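Local atomic coordinates of isocitrate dehydrogenase [NAD] subunit 2 (Saccharomyces cerevisiae, PDB entry 3BLX), a protein that oxidatively decarboxylates isocitrate to 2-oxoglutarate with NAD+ in the mitochondrial citric acid cycle, as one of two kinds of subunit in an allosteric octamer. Residues I145-I148 against V154-I157; V187-I192 against N244-I249; N202-L207 against L214-E219; L226-V229 against A234-D237. All blocks are in the same frame, centred on the assembly; numbering follows the deposited sequence.

Interaction 1: I145-I148 against V154-I157; sequences IEHI and VQSI
His-147 and Gln-155 face each other across a beta hairpin (strands 140-148 and 153-161); segments 145-148 and 154-157 run antiparallel, 159° apart. Backbone hydrogen bonds come in two pairs. Ile-145 and Ile-157 exchange theirs in one, with Ile-157 N reaching Ile-145 O at 2.8 Å, and His-147 and Gln-155 in the other; Glu-146 and Ser-156 form a non-hydrogen-bonded pair between them. Apolar packing is lighter: Ile-145 CB lies 4.2 Å from Ile-157 CB, on the face that carries His-147 and Gln-155. On the other face the Glu-146 chain passes over Val-154 and Ser-156, and its carboxylate accepts backbone N-H groups of Leu-189 and Gly-190 of an Isocitrate dehydrogenase [NAD] subunit 1 chain. Strand 153-161 also pairs antiparallel with a strand of that chain, so the sheet runs on across the interface. An alanine instead of His-147 would probably leave Gln-155 OE1 without its partner in the hairpin and its amide freer to turn. That oxygen also accepts from Gln-155 NE2 of another copy of this protein. The imidazole lies beside the amide, planes 35° apart, and His-147 NE2 donates to an in-plane lone pair of Gln-155 OE1 at 2.9 Å.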
loop_
_atom_site.group_PDB
_atom_site.type_symbol
_atom_site.label_atom_id
_atom_site.label_comp_id
_atom_site.label_asym_id
_atom_site.label_seq_id
_atom_site.Cartn_x
_atom_site.Cartn_y
_atom_site.Cartn_z
ATOM N N ILE B 145 18.031 23.807 -10.493
ATOM C CA ILE B 145 16.631 23.464 -10.388
ATOM C C ILE B 145 16.443 21.960 -10.205
ATOM O O ILE B 145 17.007 21.157 -10.913
ATOM C CB ILE B 145 15.871 23.944 -11.629
ATOM C CG1 ILE B 145 15.848 25.478 -11.672
ATOM C CG2 ILE B 145 14.463 23.385 -11.653
ATOM C CD1 ILE B 145 15.114 26.052 -12.877
ATOM N N GLU B 146 15.658 21.570 -9.227
ATOM C CA GLU B 146 15.357 20.156 -9.077
ATOM C C GLU B 146 13.879 19.933 -9.252
ATOM O O GLU B 146 13.050 20.715 -8.771
ATOM C CB GLU B 146 15.744 19.637 -7.689
ATOM C CG GLU B 146 17.206 19.523 -7.425
ATOM C CD GLU B 146 17.499 18.883 -6.088
ATOM O OE1 GLU B 146 18.118 17.787 -6.109
ATOM O OE2 GLU B 146 17.107 19.473 -5.040
ATOM N N HIS B 147 13.533 18.845 -9.910
ATOM C CA HIS B 147 12.126 18.443 -9.885
ATOM C C HIS B 147 11.887 16.959 -10.062
ATOM O O HIS B 147 12.720 16.236 -10.560
ATOM C CB HIS B 147 11.346 19.196 -10.945
ATOM C CG HIS B 147 11.632 18.710 -12.321
ATOM N ND1 HIS B 147 10.639 18.314 -13.198
ATOM C CD2 HIS B 147 12.807 18.519 -12.965
ATOM C CE1 HIS B 147 11.194 17.932 -14.333
ATOM N NE2 HIS B 147 12.508 18.045 -14.218
ATOM N N ILE B 148 10.708 16.521 -9.660
ATOM C CA ILE B 148 10.354 15.111 -9.745
ATOM C C ILE B 148 9.794 14.828 -11.130
ATOM O O ILE B 148 8.804 15.433 -11.551
ATOM C CB ILE B 148 9.351 14.737 -8.639
ATOM C CG1 ILE B 148 9.980 14.982 -7.262
ATOM C CG2 ILE B 148 8.893 13.316 -8.806
ATOM C CD1 ILE B 148 9.058 14.692 -6.076
ATOM N N VAL B 154 14.363 11.984 -9.257
ATOM C CA VAL B 154 14.672 13.397 -9.230
ATOM C C VAL B 154 15.559 13.699 -10.415
ATOM O O VAL B 154 16.514 13.003 -10.682
ATOM C CB VAL B 154 15.316 13.838 -7.907
ATOM C CG1 VAL B 154 15.443 15.343 -7.878
ATOM C CG2 VAL B 154 14.460 13.371 -6.717
ATOM N N GLN B 155 15.210 14.718 -11.164
ATOM C CA GLN B 155 16.130 15.255 -12.156
ATOM C C GLN B 155 16.662 16.626 -11.725
ATOM O O GLN B 155 15.914 17.443 -11.159
ATOM C CB GLN B 155 15.402 15.360 -13.475
ATOM C CG GLN B 155 16.204 15.912 -14.593
ATOM C CD GLN B 155 15.398 16.028 -15.901
ATOM O OE1 GLN B 155 14.366 16.700 -15.937
ATOM N NE2 GLN B 155 15.859 15.365 -16.966
ATOM N N SER B 156 17.950 16.867 -11.968
ATOM C CA SER B 156 18.606 18.121 -11.582
ATOM C C SER B 156 18.952 18.863 -12.846
ATOM O O SER B 156 19.327 18.249 -13.825
ATOM C CB SER B 156 19.876 17.817 -10.800
ATOM O OG SER B 156 19.589 17.193 -9.564
ATOM N N ILE B 157 18.847 20.177 -12.822
ATOM C CA ILE B 157 19.187 20.978 -13.979
ATOM C C ILE B 157 20.184 22.022 -13.508
ATOM O O ILE B 157 19.911 22.770 -12.576
ATOM C CB ILE B 157 17.907 21.640 -14.526
ATOM C CG1 ILE B 157 16.842 20.579 -14.764
ATOM C CG2 ILE B 157 18.138 22.350 -15.814
ATOM C CD1 ILE B 157 15.517 21.161 -15.217
#

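Interaction 2: V187-I192 against N244-I249; sequences VHKSTI and NLYGDI
Tyr-246 reaches from helix 244-258 to the end of strand 183-188, where its phenol meets the backbone and CB of Lys-189. The closely packed part is small. Tyr-246 OH lies 3.1 Å from Lys-189 CB, and the two side chains cross at about a right angle. Further down the ring, Tyr-246 CE2 comes to 4.2 Å from His-188 CA, so the tyrosine rests on the main chain just where the strand gives way to loop. Leu-245 CB covers one face of the ring from within its own helix. The phenol oxygen has a further, weak hydrogen bond to Asp-197.

Beyond CB the lysine turns off. Its chain is bent at chi2 (-42°), chi3 and chi4, which carries NZ away from the tyrosine toward Asp-222, a residue assigned by similarity to substrate and magnesium. Their ion pair is long and weak, as is the one to Glu-135 of an Isocitrate dehydrogenase [NAD] subunit 1 chain. Lys-189 is itself probably critical for catalysis; the tyrosine packs on the root of its side chain, and the amine lies turned toward the probable site.

The loop past Lys-189 is the loose side: Thr-191 and Ile-192 are exposed, and Ile-192 is poorly ordered. His-188, by contrast, is buried, with ND1 bonded to Lys-189 O at 3.1 Å and its ring against Val-201 of helix 195-208 and Thr-218 of strand 215-220, while Tyr-246 and Lys-189 both pack on Ile-221 at the start of helix 221-230.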
loop_
_atom_site.group_PDB
_atom_site.type_symbol
_atom_site.label_atom_id
_atom_site.label_comp_id
_atom_site.label_asym_id
_atom_site.label_seq_id
_atom_site.Cartn_x
_atom_site.Cartn_y
_atom_site.Cartn_z
ATOM N N VAL B 187 40.952 23.859 -12.735
ATOM C CA VAL B 187 40.542 22.522 -12.288
ATOM C C VAL B 187 39.167 22.158 -12.865
ATOM O O VAL B 187 38.233 22.959 -12.818
ATOM C CB VAL B 187 40.510 22.422 -10.748
ATOM C CG1 VAL B 187 39.896 21.124 -10.297
ATOM C CG2 VAL B 187 41.896 22.512 -10.204
ATOM N N HIS B 188 39.049 20.956 -13.420
ATOM C CA HIS B 188 37.837 20.556 -14.104
ATOM C C HIS B 188 37.718 19.049 -14.037
ATOM O O HIS B 188 38.628 18.386 -13.567
ATOM C CB HIS B 188 37.906 21.000 -15.554
ATOM C CG HIS B 188 39.024 20.363 -16.308
ATOM N ND1 HIS B 188 38.823 19.341 -17.208
ATOM C CD2 HIS B 188 40.362 20.576 -16.266
ATOM C CE1 HIS B 188 39.988 18.960 -17.703
ATOM N NE2 HIS B 188 40.936 19.688 -17.142
ATOM N N LYS B 189 36.586 18.514 -14.494
ATOM C CA LYS B 189 36.346 17.064 -14.562
ATOM C C LYS B 189 36.408 16.612 -16.042
ATOM O O LYS B 189 36.363 17.449 -16.943
ATOM C CB LYS B 189 35.007 16.698 -13.906
ATOM C CG LYS B 189 35.046 15.491 -12.975
ATOM C CD LYS B 189 35.888 14.358 -13.567
ATOM C CE LYS B 189 35.381 12.974 -13.154
ATOM N NZ LYS B 189 35.480 12.697 -11.695
ATOM N N SER B 190 36.533 15.302 -16.277
ATOM C CA SER B 190 36.856 14.752 -17.603
ATOM C C SER B 190 36.325 15.586 -18.767
ATOM O O SER B 190 35.154 15.523 -19.090
ATOM C CB SER B 190 36.354 13.315 -17.734
ATOM O OG SER B 190 36.715 12.782 -18.993
ATOM N N THR B 191 37.215 16.338 -19.402
ATOM C CA THR B 191 36.865 17.339 -20.417
ATOM C C THR B 191 36.063 16.832 -21.642
ATOM O O THR B 191 35.303 17.607 -22.251
ATOM C CB THR B 191 38.140 18.103 -20.891
ATOM O OG1 THR B 191 37.842 18.914 -22.035
ATOM C CG2 THR B 191 39.266 17.117 -21.231
ATOM N N ILE B 192 36.214 15.555 -22.005
ATOM C CA ILE B 192 35.554 15.022 -23.213
ATOM C C ILE B 192 34.165 14.404 -22.950
ATOM O O ILE B 192 33.328 14.325 -23.856
ATOM C CB ILE B 192 36.460 14.008 -23.983
ATOM C CG1 ILE B 192 36.127 14.009 -25.484
ATOM C CG2 ILE B 192 36.382 12.600 -23.360
ATOM C CD1 ILE B 192 36.469 15.304 -26.189
ATOM N N ASN B 244 31.646 26.530 -10.329
ATOM C CA ASN B 244 30.962 26.537 -9.033
ATOM C C ASN B 244 30.757 25.136 -8.413
ATOM O O ASN B 244 30.805 24.986 -7.189
ATOM C CB ASN B 244 29.636 27.301 -9.141
ATOM C CG ASN B 244 28.768 27.137 -7.912
ATOM O OD1 ASN B 244 27.770 26.416 -7.948
ATOM N ND2 ASN B 244 29.148 27.786 -6.811
ATOM N N LEU B 245 30.557 24.129 -9.271
ATOM C CA LEU B 245 30.344 22.737 -8.877
ATOM C C LEU B 245 31.289 22.146 -7.809
ATOM O O LEU B 245 30.847 21.529 -6.837
ATOM C CB LEU B 245 30.357 21.855 -10.125
ATOM C CG LEU B 245 29.540 20.565 -9.961
ATOM C CD1 LEU B 245 28.039 20.852 -10.067
ATOM C CD2 LEU B 245 29.949 19.493 -10.963
ATOM N N TYR B 246 32.589 22.323 -7.998
ATOM C CA TYR B 246 33.566 21.717 -7.115
ATOM C C TYR B 246 34.134 22.729 -6.131
ATOM O O TYR B 246 34.928 22.379 -5.261
ATOM C CB TYR B 246 34.723 21.141 -7.925
ATOM C CG TYR B 246 34.342 20.612 -9.278
ATOM C CD1 TYR B 246 33.645 19.422 -9.401
ATOM C CD2 TYR B 246 34.704 21.295 -10.439
ATOM C CE1 TYR B 246 33.297 18.934 -10.643
ATOM C CE2 TYR B 246 34.359 20.817 -11.691
ATOM C CZ TYR B 246 33.655 19.636 -11.784
ATOM O OH TYR B 246 33.304 19.144 -13.019
ATOM N N GLY B 247 33.743 23.987 -6.275
ATOM C CA GLY B 247 34.264 25.041 -5.417
ATOM C C GLY B 247 34.108 24.805 -3.926
ATOM O O GLY B 247 35.071 24.961 -3.184
ATOM N N ASP B 248 32.893 24.456 -3.502
ATOM C CA ASP B 248 32.578 24.141 -2.108
ATOM C C ASP B 248 33.540 23.100 -1.535
ATOM O O ASP B 248 34.139 23.311 -0.494
ATOM C CB ASP B 248 31.131 23.618 -1.997
ATOM C CG ASP B 248 30.128 24.687 -1.512
ATOM O OD1 ASP B 248 30.551 25.687 -0.881
ATOM O OD2 ASP B 248 28.904 24.508 -1.740
ATOM N N ILE B 249 33.665 21.975 -2.229
ATOM C CA ILE B 249 34.461 20.830 -1.797
ATOM C C ILE B 249 35.970 21.097 -1.765
ATOM O O ILE B 249 36.660 20.730 -0.816
ATOM C CB ILE B 249 34.227 19.637 -2.737
ATOM C CG1 ILE B 249 32.777 19.166 -2.653
ATOM C CG2 ILE B 249 35.165 18.501 -2.429
ATOM C CD1 ILE B 249 32.398 18.285 -3.805
#

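Interaction 3: N202-L207 against L214-E219; sequences NVAKEL and LTLETE
Leu-216 pushes one methyl, CD2, against the helix backbone between Ala-204 and Lys-205, and this single carbon makes all the close contacts between the two segments. It lies 3.3 Å from Ala-204 O. The methyl of the alanine meets it as well, Ala-204 CB to Leu-216 CD2 being 4.0 Å. On the solvent side the first part of the lysine chain closes over it, with Lys-205 CG at 4.1 Å from Leu-216 CD2, the two side chains crossing at about a right angle. No hydrogen bond links the segments; the contact is apolar packing onto a main-chain surface.

The leucine's CB already points at the helix; with CG opposite the backbone N (chi1 176°) and chi2 at 63°, CD2 is the branch that meets it. Lys-205 keeps CG beside its own backbone N and runs on extended.

These are parts of the beta-alpha-beta unit formed by strand 183-188, helix 195-208 and strand 215-220, and the leucine fills the layer between helix and sheet. Around it, Val-184 and Val-186 of the parallel neighbouring strand pack on Leu-216, and Val-186 also touches Ala-204. Ser-208, one turn on from Ala-204, meets the leucine too.

Farther out, Thr-215, Glu-217 and Glu-219 fix the strand by backbone hydrogen bonds to strand 183-188. Glu-217 points to the other face of the sheet from Leu-216, where its carboxylate makes a salt bridge with Arg-183. On a flank of the helix, Val-203 and Leu-207 pack on Ile-169 of helix 162-178.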
loop_
_atom_site.group_PDB
_atom_site.type_symbol
_atom_site.label_atom_id
_atom_site.label_comp_id
_atom_site.label_asym_id
_atom_site.label_seq_id
_atom_site.Cartn_x
_atom_site.Cartn_y
_atom_site.Cartn_z
ATOM N N ASN B 202 37.979 26.055 -22.395
ATOM C CA ASN B 202 38.146 26.843 -23.613
ATOM C C ASN B 202 38.181 28.324 -23.318
ATOM O O ASN B 202 38.942 29.053 -23.914
ATOM C CB ASN B 202 37.047 26.567 -24.649
ATOM C CG ASN B 202 37.226 25.237 -25.353
ATOM O OD1 ASN B 202 38.247 24.566 -25.190
ATOM N ND2 ASN B 202 36.221 24.844 -26.135
ATOM N N VAL B 203 37.333 28.766 -22.407
ATOM C CA VAL B 203 37.283 30.161 -22.021
ATOM C C VAL B 203 38.606 30.568 -21.354
ATOM O O VAL B 203 39.073 31.696 -21.503
ATOM C CB VAL B 203 36.103 30.390 -21.067
ATOM C CG1 VAL B 203 36.329 31.597 -20.189
ATOM C CG2 VAL B 203 34.845 30.540 -21.841
ATOM N N ALA B 204 39.207 29.636 -20.622
ATOM C CA ALA B 204 40.480 29.867 -19.968
ATOM C C ALA B 204 41.621 29.988 -20.971
ATOM O O ALA B 204 42.542 30.769 -20.774
ATOM C CB ALA B 204 40.770 28.747 -18.980
ATOM N N LYS B 205 41.569 29.188 -22.031
ATOM C CA LYS B 205 42.608 29.200 -23.057
ATOM C C LYS B 205 42.570 30.471 -23.919
ATOM O O LYS B 205 43.593 30.924 -24.426
ATOM C CB LYS B 205 42.515 27.943 -23.917
ATOM C CG LYS B 205 42.940 26.684 -23.180
ATOM C CD LYS B 205 42.877 25.463 -24.089
ATOM C CE LYS B 205 43.433 24.230 -23.393
ATOM N NZ LYS B 205 43.513 23.051 -24.299
ATOM N N GLU B 206 41.383 31.054 -24.048
ATOM C CA GLU B 206 41.157 32.257 -24.844
ATOM C C GLU B 206 41.724 33.463 -24.129
ATOM O O GLU B 206 42.184 34.416 -24.755
ATOM C CB GLU B 206 39.657 32.481 -25.033
ATOM C CG GLU B 206 39.258 33.107 -26.352
ATOM C CD GLU B 206 39.275 32.108 -27.502
ATOM O OE1 GLU B 206 38.648 31.023 -27.387
ATOM O OE2 GLU B 206 39.915 32.417 -28.528
ATOM N N LEU B 207 41.661 33.424 -22.801
ATOM C CA LEU B 207 42.146 34.516 -21.973
ATOM C C LEU B 207 43.630 34.364 -21.727
ATOM O O LEU B 207 44.289 35.318 -21.333
ATOM C CB LEU B 207 41.427 34.514 -20.636
ATOM C CG LEU B 207 39.923 34.731 -20.684
ATOM C CD1 LEU B 207 39.353 34.756 -19.275
ATOM C CD2 LEU B 207 39.600 36.017 -21.433
ATOM N N LEU B 214 51.662 35.048 -17.386
ATOM C CA LEU B 214 51.118 33.968 -16.591
ATOM C C LEU B 214 51.048 32.662 -17.372
ATOM O O LEU B 214 50.713 32.653 -18.557
ATOM C CB LEU B 214 49.741 34.371 -16.109
ATOM C CG LEU B 214 49.648 35.012 -14.723
ATOM C CD1 LEU B 214 51.003 35.328 -14.165
ATOM C CD2 LEU B 214 48.806 36.233 -14.799
ATOM N N THR B 215 51.388 31.568 -16.702
ATOM C CA THR B 215 51.290 30.233 -17.279
ATOM C C THR B 215 49.955 29.577 -16.912
ATOM O O THR B 215 49.632 29.416 -15.741
ATOM C CB THR B 215 52.421 29.333 -16.769
ATOM O OG1 THR B 215 53.661 30.033 -16.866
ATOM C CG2 THR B 215 52.494 28.038 -17.574
ATOM N N LEU B 216 49.184 29.197 -17.918
ATOM C CA LEU B 216 47.950 28.442 -17.713
ATOM C C LEU B 216 48.175 26.935 -17.789
ATOM O O LEU B 216 48.565 26.414 -18.830
ATOM C CB LEU B 216 46.901 28.839 -18.757
ATOM C CG LEU B 216 45.600 28.041 -18.706
ATOM C CD1 LEU B 216 44.941 28.301 -17.373
ATOM C CD2 LEU B 216 44.644 28.409 -19.833
ATOM N N GLU B 217 47.928 26.235 -16.689
ATOM C CA GLU B 217 47.852 24.773 -16.733
ATOM C C GLU B 217 46.421 24.359 -16.477
ATOM O O GLU B 217 45.678 25.067 -15.786
ATOM C CB GLU B 217 48.754 24.131 -15.682
ATOM C CG GLU B 217 50.167 24.710 -15.642
ATOM C CD GLU B 217 51.058 24.029 -14.620
ATOM O OE1 GLU B 217 50.585 23.082 -13.947
ATOM O OE2 GLU B 217 52.234 24.442 -14.493
ATOM N N THR B 218 46.030 23.216 -17.033
ATOM C CA THR B 218 44.742 22.612 -16.692
ATOM C C THR B 218 44.974 21.299 -15.955
ATOM O O THR B 218 45.945 20.584 -16.242
ATOM C CB THR B 218 43.853 22.367 -17.937
ATOM O OG1 THR B 218 44.443 21.361 -18.773
ATOM C CG2 THR B 218 43.634 23.668 -18.723
ATOM N N GLU B 219 44.096 20.976 -15.008
ATOM C CA GLU B 219 44.275 19.736 -14.259
ATOM C C GLU B 219 42.950 19.047 -13.911
ATOM O O GLU B 219 41.990 19.729 -13.559
ATOM C CB GLU B 219 45.084 20.039 -13.002
ATOM C CG GLU B 219 45.931 18.884 -12.511
ATOM C CD GLU B 219 47.042 19.357 -11.581
ATOM O OE1 GLU B 219 46.942 20.481 -11.029
ATOM O OE2 GLU B 219 48.026 18.605 -11.407
#

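Interaction 4: L226-V229 against A234-D237; sequences LKVV and AYTD
Lys-227 and Val-228, consecutive residues of helix 221-230, both pack on the ring of Tyr-235, one at its edge and the other over a face. The lysine is best followed outward from its root. Its CB sits in the plane of the ring, at the edge, with Lys-227 CB 3.8 Å from Tyr-235 CE1. CG comes next, 4.0 Å from the phenol oxygen, Tyr-235 OH. From there the chain runs extended past the hydroxyl, and Lys-227 CD passes it at 3.5 Å. At the tip NZ leaves the tyrosine and makes a salt bridge with Glu-219 on strand 215-220. The same carboxylate serves both residues: Lys-227 NZ bonds to OE2, while Tyr-235 OH is hydrogen-bonded to OE1, so the lysine and the phenol run to a shared acidic group.

Val-228 supplies the other contact, a CH-pi interaction. Its CG2, set opposite the carbonyl carbon and beside the backbone N, stands 3.7 Å from the centroid of the Tyr-235 ring and 28° off the ring normal. The methyl is displaced toward the CD1-CE1 side of the ring, and Leu-131 of strand 130-136 packs on both residues.

Putting an alanine at Tyr-235 would probably leave Val-228 CG2 facing a gap and deprive Glu-219 OE1 of its phenol partner. The tyrosine belongs to a short 3-10 turn leading into strand 238-242, so this packing folds the connection back on the helix in the beta-alpha-beta crossover from strand 215-220 to strand 238-242 of the parallel part of the sheet.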
loop_
_atom_site.group_PDB
_atom_site.type_symbol
_atom_site.label_atom_id
_atom_site.label_comp_id
_atom_site.label_asym_id
_atom_site.label_seq_id
_atom_site.Cartn_x
_atom_site.Cartn_y
_atom_site.Cartn_z
ATOM N N LEU B 226 44.760 14.506 -5.484
ATOM C CA LEU B 226 45.784 13.524 -5.161
ATOM C C LEU B 226 47.098 14.245 -4.896
ATOM O O LEU B 226 47.809 13.925 -3.948
ATOM C CB LEU B 226 45.967 12.554 -6.309
ATOM C CG LEU B 226 46.371 11.113 -5.996
ATOM C CD1 LEU B 226 47.404 10.727 -6.996
ATOM C CD2 LEU B 226 46.904 10.897 -4.588
ATOM N N LYS B 227 47.412 15.233 -5.726
ATOM C CA LYS B 227 48.663 15.945 -5.583
ATOM C C LYS B 227 48.649 16.822 -4.339
ATOM O O LYS B 227 49.510 16.688 -3.468
ATOM C CB LYS B 227 48.954 16.794 -6.818
ATOM C CG LYS B 227 49.240 15.991 -8.088
ATOM C CD LYS B 227 49.767 16.940 -9.173
ATOM C CE LYS B 227 50.080 16.198 -10.472
ATOM N NZ LYS B 227 50.676 17.094 -11.510
ATOM N N VAL B 228 47.658 17.703 -4.250
ATOM C CA VAL B 228 47.550 18.637 -3.138
ATOM C C VAL B 228 47.599 17.959 -1.783
ATOM O O VAL B 228 48.148 18.509 -0.849
ATOM C CB VAL B 228 46.255 19.455 -3.200
ATOM C CG1 VAL B 228 46.260 20.513 -2.128
ATOM C CG2 VAL B 228 46.150 20.153 -4.526
ATOM N N VAL B 229 47.015 16.774 -1.649
ATOM C CA VAL B 229 47.037 16.118 -0.352
ATOM C C VAL B 229 48.369 15.438 -0.041
ATOM O O VAL B 229 48.787 15.386 1.130
ATOM C CB VAL B 229 45.877 15.129 -0.170
ATOM C CG1 VAL B 229 46.089 14.241 1.112
ATOM C CG2 VAL B 229 44.539 15.901 -0.147
ATOM N N ALA B 234 53.457 22.090 -3.362
ATOM C CA ALA B 234 53.582 22.080 -4.815
ATOM C C ALA B 234 52.642 23.061 -5.516
ATOM O O ALA B 234 52.717 23.249 -6.732
ATOM C CB ALA B 234 53.342 20.682 -5.330
ATOM N N TYR B 235 51.760 23.690 -4.748
ATOM C CA TYR B 235 50.753 24.572 -5.325
ATOM C C TYR B 235 50.858 25.991 -4.814
ATOM O O TYR B 235 50.027 26.832 -5.148
ATOM C CB TYR B 235 49.333 24.026 -5.071
ATOM C CG TYR B 235 48.940 22.879 -5.979
ATOM C CD1 TYR B 235 49.213 21.569 -5.628
ATOM C CD2 TYR B 235 48.304 23.115 -7.196
ATOM C CE1 TYR B 235 48.861 20.529 -6.462
ATOM C CE2 TYR B 235 47.944 22.074 -8.027
ATOM C CZ TYR B 235 48.218 20.786 -7.652
ATOM O OH TYR B 235 47.854 19.749 -8.472
ATOM N N THR B 236 51.886 26.267 -4.020
ATOM C CA THR B 236 52.045 27.604 -3.453
ATOM C C THR B 236 52.584 28.636 -4.442
ATOM O O THR B 236 52.732 29.794 -4.107
ATOM C CB THR B 236 52.902 27.595 -2.190
ATOM O OG1 THR B 236 54.256 27.510 -2.573
ATOM C CG2 THR B 236 52.557 26.386 -1.316
ATOM N N ASP B 237 52.845 28.214 -5.669
ATOM C CA ASP B 237 53.193 29.132 -6.748
ATOM C C ASP B 237 52.046 29.252 -7.740
ATOM O O ASP B 237 52.230 29.682 -8.877
ATOM C CB ASP B 237 54.426 28.624 -7.494
ATOM C CG ASP B 237 54.228 27.217 -8.067
ATOM O OD1 ASP B 237 53.745 26.324 -7.334
ATOM O OD2 ASP B 237 54.567 26.992 -9.249
#

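In the fold
Interactions 2, 3 and 4 belong to the parallel part of the mixed sheet and flanking helices, whereas interaction 1 stands apart in a hairpin at the subunit interface, its centre about 29 Å from that of the chain. Chemistry follows place: the hairpin relies on backbone and amide hydrogen bonds, the other three on packing, partly against main chain in interactions 2 and 3. Interactions 2 and 4 are buried; interaction 3 is partly so. Interactions 2 and 3 lie on neighbouring strands, joined by a probable hydrogen bond from His-188 N to Glu-219 O, and interaction 3 is tied to interaction 4 through the Glu-219 carboxylate. Interaction 2 alone holds residues of the probable catalytic site.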